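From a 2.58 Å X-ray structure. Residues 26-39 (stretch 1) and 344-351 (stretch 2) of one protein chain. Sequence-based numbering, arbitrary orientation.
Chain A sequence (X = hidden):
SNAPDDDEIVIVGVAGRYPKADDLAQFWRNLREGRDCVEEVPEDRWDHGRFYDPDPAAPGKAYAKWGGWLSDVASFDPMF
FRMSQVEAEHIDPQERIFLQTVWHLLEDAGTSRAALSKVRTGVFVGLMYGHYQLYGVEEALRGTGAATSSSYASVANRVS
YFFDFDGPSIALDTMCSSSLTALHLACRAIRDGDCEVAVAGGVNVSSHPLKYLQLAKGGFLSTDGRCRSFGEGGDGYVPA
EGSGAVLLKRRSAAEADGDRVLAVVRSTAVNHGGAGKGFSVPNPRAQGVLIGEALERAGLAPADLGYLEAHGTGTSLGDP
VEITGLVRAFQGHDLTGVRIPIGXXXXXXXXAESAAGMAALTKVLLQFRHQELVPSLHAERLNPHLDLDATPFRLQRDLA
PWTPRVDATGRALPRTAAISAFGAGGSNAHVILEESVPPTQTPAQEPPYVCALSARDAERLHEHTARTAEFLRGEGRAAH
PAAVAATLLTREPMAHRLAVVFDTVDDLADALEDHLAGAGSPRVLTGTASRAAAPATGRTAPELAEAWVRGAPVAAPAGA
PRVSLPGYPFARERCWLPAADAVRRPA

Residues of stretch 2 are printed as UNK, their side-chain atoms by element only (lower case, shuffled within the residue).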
# COMPACT_ATOMS: atom_id res chain seq x y z
N GLN A 26 11.09 6.66 26.97
CA GLN A 26 12.50 6.80 26.68
C GLN A 26 12.65 7.70 25.44
O GLN A 26 13.50 8.55 25.40
CB GLN A 26 13.12 5.41 26.53
CG GLN A 26 14.63 5.39 26.45
CD GLN A 26 15.29 6.15 27.58
OE1 GLN A 26 14.99 5.90 28.75
NE2 GLN A 26 16.18 7.09 27.26
N PHE A 27 11.75 7.59 24.48
CA PHE A 27 11.80 8.47 23.33
C PHE A 27 11.70 9.90 23.77
O PHE A 27 12.45 10.77 23.29
CB PHE A 27 10.63 8.12 22.40
CG PHE A 27 10.68 8.76 21.02
CD1 PHE A 27 11.85 8.86 20.31
CD2 PHE A 27 9.50 9.21 20.42
CE1 PHE A 27 11.85 9.41 19.03
CE2 PHE A 27 9.51 9.74 19.14
CZ PHE A 27 10.67 9.85 18.45
N TRP A 28 10.79 10.16 24.70
CA TRP A 28 10.53 11.52 25.14
C TRP A 28 11.73 12.10 25.85
O TRP A 28 12.12 13.19 25.54
CB TRP A 28 9.30 11.63 26.02
CG TRP A 28 9.13 13.04 26.51
CD1 TRP A 28 9.22 13.47 27.81
CD2 TRP A 28 8.91 14.22 25.72
NE1 TRP A 28 9.05 14.82 27.88
CE2 TRP A 28 8.85 15.32 26.62
CE3 TRP A 28 8.76 14.46 24.36
CZ2 TRP A 28 8.63 16.62 26.19
CZ3 TRP A 28 8.52 15.79 23.92
CH2 TRP A 28 8.47 16.84 24.84
N ARG A 29 12.29 11.37 26.79
CA ARG A 29 13.55 11.70 27.46
C ARG A 29 14.61 12.15 26.44
O ARG A 29 15.25 13.24 26.59
CB ARG A 29 14.08 10.45 28.15
CG ARG A 29 14.39 10.54 29.63
CD ARG A 29 13.45 9.69 30.50
NE ARG A 29 13.40 8.27 30.10
CZ ARG A 29 12.44 7.42 30.47
NH1 ARG A 29 11.43 7.80 31.26
NH2 ARG A 29 12.48 6.16 30.02
N ASN A 30 14.78 11.32 25.39
CA ASN A 30 15.80 11.57 24.37
C ASN A 30 15.54 12.82 23.58
O ASN A 30 16.45 13.58 23.32
CB ASN A 30 15.88 10.41 23.41
CG ASN A 30 16.40 9.15 24.06
OD1 ASN A 30 16.78 9.15 25.25
ND2 ASN A 30 16.42 8.05 23.28
N LEU A 31 14.31 13.03 23.14
CA LEU A 31 13.94 14.28 22.46
C LEU A 31 14.17 15.43 23.39
O LEU A 31 14.68 16.44 22.98
CB LEU A 31 12.45 14.31 22.10
CG LEU A 31 12.04 13.28 21.05
CD1 LEU A 31 10.55 12.99 21.11
CD2 LEU A 31 12.42 13.74 19.66
N ARG A 32 13.76 15.30 24.63
CA ARG A 32 13.81 16.42 25.59
C ARG A 32 15.25 16.86 25.84
O ARG A 32 15.51 18.02 25.87
CB ARG A 32 13.15 16.05 26.94
CG ARG A 32 12.24 17.16 27.48
CD ARG A 32 11.66 16.89 28.85
NE ARG A 32 12.57 17.33 29.89
CZ ARG A 32 12.51 18.48 30.56
NH1 ARG A 32 13.44 18.74 31.47
NH2 ARG A 32 11.55 19.39 30.36
N GLU A 33 16.17 15.92 25.97
CA GLU A 33 17.57 16.20 26.24
C GLU A 33 18.39 16.55 24.98
O GLU A 33 19.59 16.88 25.09
CB GLU A 33 18.21 15.00 26.91
CG GLU A 33 17.67 14.71 28.32
CD GLU A 33 17.93 13.27 28.80
OE1 GLU A 33 18.94 12.63 28.36
OE2 GLU A 33 17.08 12.78 29.62
N GLY A 34 17.77 16.47 23.81
CA GLY A 34 18.48 16.71 22.57
C GLY A 34 19.52 15.63 22.33
O GLY A 34 20.65 15.92 21.94
N ARG A 35 19.14 14.37 22.53
CA ARG A 35 20.09 13.30 22.42
C ARG A 35 20.34 12.86 21.00
O ARG A 35 19.43 12.68 20.21
CB ARG A 35 19.61 12.10 23.20
CG ARG A 35 20.51 10.88 23.14
CD ARG A 35 19.91 9.83 24.06
NE ARG A 35 20.82 8.74 24.32
CZ ARG A 35 20.51 7.61 24.95
NH1 ARG A 35 19.27 7.41 25.39
NH2 ARG A 35 21.44 6.67 25.12
N ASP A 36 21.61 12.65 20.70
CA ASP A 36 22.00 12.19 19.39
C ASP A 36 22.06 10.71 19.50
O ASP A 36 22.93 10.19 20.18
CB ASP A 36 23.35 12.75 19.02
CG ASP A 36 23.81 12.30 17.66
OD1 ASP A 36 23.18 11.37 17.07
OD2 ASP A 36 24.80 12.90 17.18
N CYS A 37 21.14 10.03 18.82
CA CYS A 37 20.96 8.58 18.96
C CYS A 37 21.62 7.76 17.84
O CYS A 37 21.41 6.54 17.75
CB CYS A 37 19.47 8.27 19.01
SG CYS A 37 18.60 9.19 20.31
N VAL A 38 22.40 8.40 16.99
CA VAL A 38 23.02 7.70 15.88
C VAL A 38 24.30 6.99 16.30
O VAL A 38 25.04 7.49 17.13
CB VAL A 38 23.31 8.67 14.73
CG1 VAL A 38 24.26 8.02 13.77
CG2 VAL A 38 21.99 9.04 14.04
N GLU A 39 24.56 5.83 15.72
CA GLU A 39 25.72 5.00 16.06
C GLU A 39 26.26 4.29 14.81
O GLU A 39 25.60 4.22 13.78
CB GLU A 39 25.37 3.91 17.10
CG GLU A 39 25.05 4.38 18.51
CD GLU A 39 26.25 4.93 19.26
OE1 GLU A 39 26.04 5.47 20.39
OE2 GLU A 39 27.39 4.87 18.72
N UNK A 344 13.01 18.94 13.18
CA UNK A 344 12.87 17.61 12.62
C UNK A 344 13.44 16.57 13.53
O UNK A 344 14.63 16.60 13.85
c UNK A 344 13.56 17.48 11.28
o UNK A 344 13.39 16.15 10.72
N UNK A 345 12.60 15.58 13.85
CA UNK A 345 13.03 14.39 14.55
C UNK A 345 14.22 13.65 13.93
O UNK A 345 14.96 12.98 14.63
c UNK A 345 11.83 13.42 14.70
c UNK A 345 11.50 12.72 13.39
c UNK A 345 12.08 12.40 15.84
N UNK A 346 14.41 13.78 12.64
CA UNK A 346 15.50 13.11 11.98
C UNK A 346 16.86 13.60 12.51
O UNK A 346 17.88 12.89 12.44
c UNK A 346 15.42 13.34 10.48
c UNK A 346 14.18 12.95 8.29
c UNK A 346 13.17 11.99 7.67
c UNK A 346 14.16 12.86 9.82
n UNK A 346 11.84 12.66 7.53
N UNK A 347 16.92 14.82 13.03
CA UNK A 347 18.21 15.36 13.46
C UNK A 347 18.73 14.61 14.67
O UNK A 347 19.94 14.55 14.91
o UNK A 347 17.20 17.07 14.85
c UNK A 347 18.08 16.84 13.75
N UNK A 348 17.84 13.96 15.39
CA UNK A 348 18.23 13.15 16.52
C UNK A 348 18.38 11.66 16.31
O UNK A 348 19.35 11.05 16.78
N UNK A 349 17.42 11.05 15.61
CA UNK A 349 17.47 9.60 15.36
C UNK A 349 17.85 9.22 13.95
O UNK A 349 18.09 8.06 13.70
c UNK A 349 15.67 9.17 17.04
c UNK A 349 15.03 9.51 14.71
c UNK A 349 16.10 8.93 15.61
c UNK A 349 13.79 8.67 14.69
N UNK A 350 17.80 10.14 13.01
CA UNK A 350 18.03 9.80 11.61
C UNK A 350 16.76 9.67 10.81
O UNK A 350 15.70 9.90 11.30
N UNK A 351 16.90 9.29 9.56
CA UNK A 351 15.81 9.18 8.66
C UNK A 351 15.26 7.77 8.73
O UNK A 351 15.83 6.86 8.13
c UNK A 351 15.32 9.48 6.19
c UNK A 351 16.35 9.43 7.27
n UNK A 351 14.14 9.74 4.35
n UNK A 351 14.03 9.06 6.38
c UNK A 351 13.35 9.21 5.25
c UNK A 351 15.39 9.93 4.91

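Position 344 carries two side-chain atoms, one carbon followed by one oxygen, and they make no contact with stretch 1; the nearest approach is CB of position 344 to Leu31 CD2, 9.2 Å. The oxygen lies 3.2 Å from N of position 346 and accepts from it at an N-H...acceptor angle of 152°, a capping bond ahead of the helical turn. A lone carbon ending in oxygen makes this Ser344.

Position 345 has three carbons, forked at the first, and its CA-to-CB bond points toward stretch 1. One terminal carbon lies 3.9 Å from Phe27 CZ and 4.1 Å from Leu31 CD2. Three carbons branched at CB identify Val345, and the carbon making both approaches is CG2. It sits oblique to the Phe27 ring.

At position 346 four carbons run in a row and end in nitrogen, the pattern of lysine: Lys346. Its side chain comes no nearer to stretch 1 than 8.6 Å, from Lys346 CB to Val38 CG2, and its terminal nitrogen is hydrogen-bonded elsewhere in the structure.

Position 347 again shows one carbon and one oxygen, with no contact to stretch 1. The oxygen donates to Ser344 O at 2.8 Å, tying it back to the start of the turn. This is Ser347.

No side-chain atoms are present at position 348, so the residue is Gly348. Its backbone comes close to stretch 1, with its CA 4.8 Å from Asp36 CA. An ideal CB would lie 3.5 Å from Arg35 O and would have room, so the contact alone does not demand glycine; the absence of side-chain atoms is the evidence.

Position 349 bears four carbons, forked at the first, with one arm two carbons long. The CA-to-CB bond points away from stretch 1, yet the short arm lies 4.3 Å from Phe27 CE1, at the ring edge and near its plane, and 4.4 Å from Cys37 CB. The branching gives Ile349, and the short arm is CG2.

Position 350 also lacks side-chain atoms: Gly350. Here the backbone supplies an independent argument, because at phi 101° and psi -177° a CB would be jammed against the carbonyl O of Ile349. This is the first residue beyond the helix to leave helical angles.

At position 351 one carbon leads to a five-membered ring of three carbons and two nitrogens, an imidazole, hence His351. Its side chain comes no nearer to stretch 1 than 8.8 Å, from His351 CB to Val38 CG2.

The contact combines one directional bond with apolar packing, burying 312 Å² over both sides. Cys37 N donates to Gly348 O at 2.9 Å and 166°, a nearly straight bond that joins the loop of stretch 1 to the short helix. The next amide is used within its own stretch: Val38 N donates to Asp36 OD1 at 3.1 Å and 169°. Phe27 and Leu31, one helical turn apart, both reach Val345, while Phe27 also meets Ile349. Val38 CG2 adds packing against the backbone, 4.0 Å from Ile349 O.

Stretch 2 344-351: SVKSGIGH
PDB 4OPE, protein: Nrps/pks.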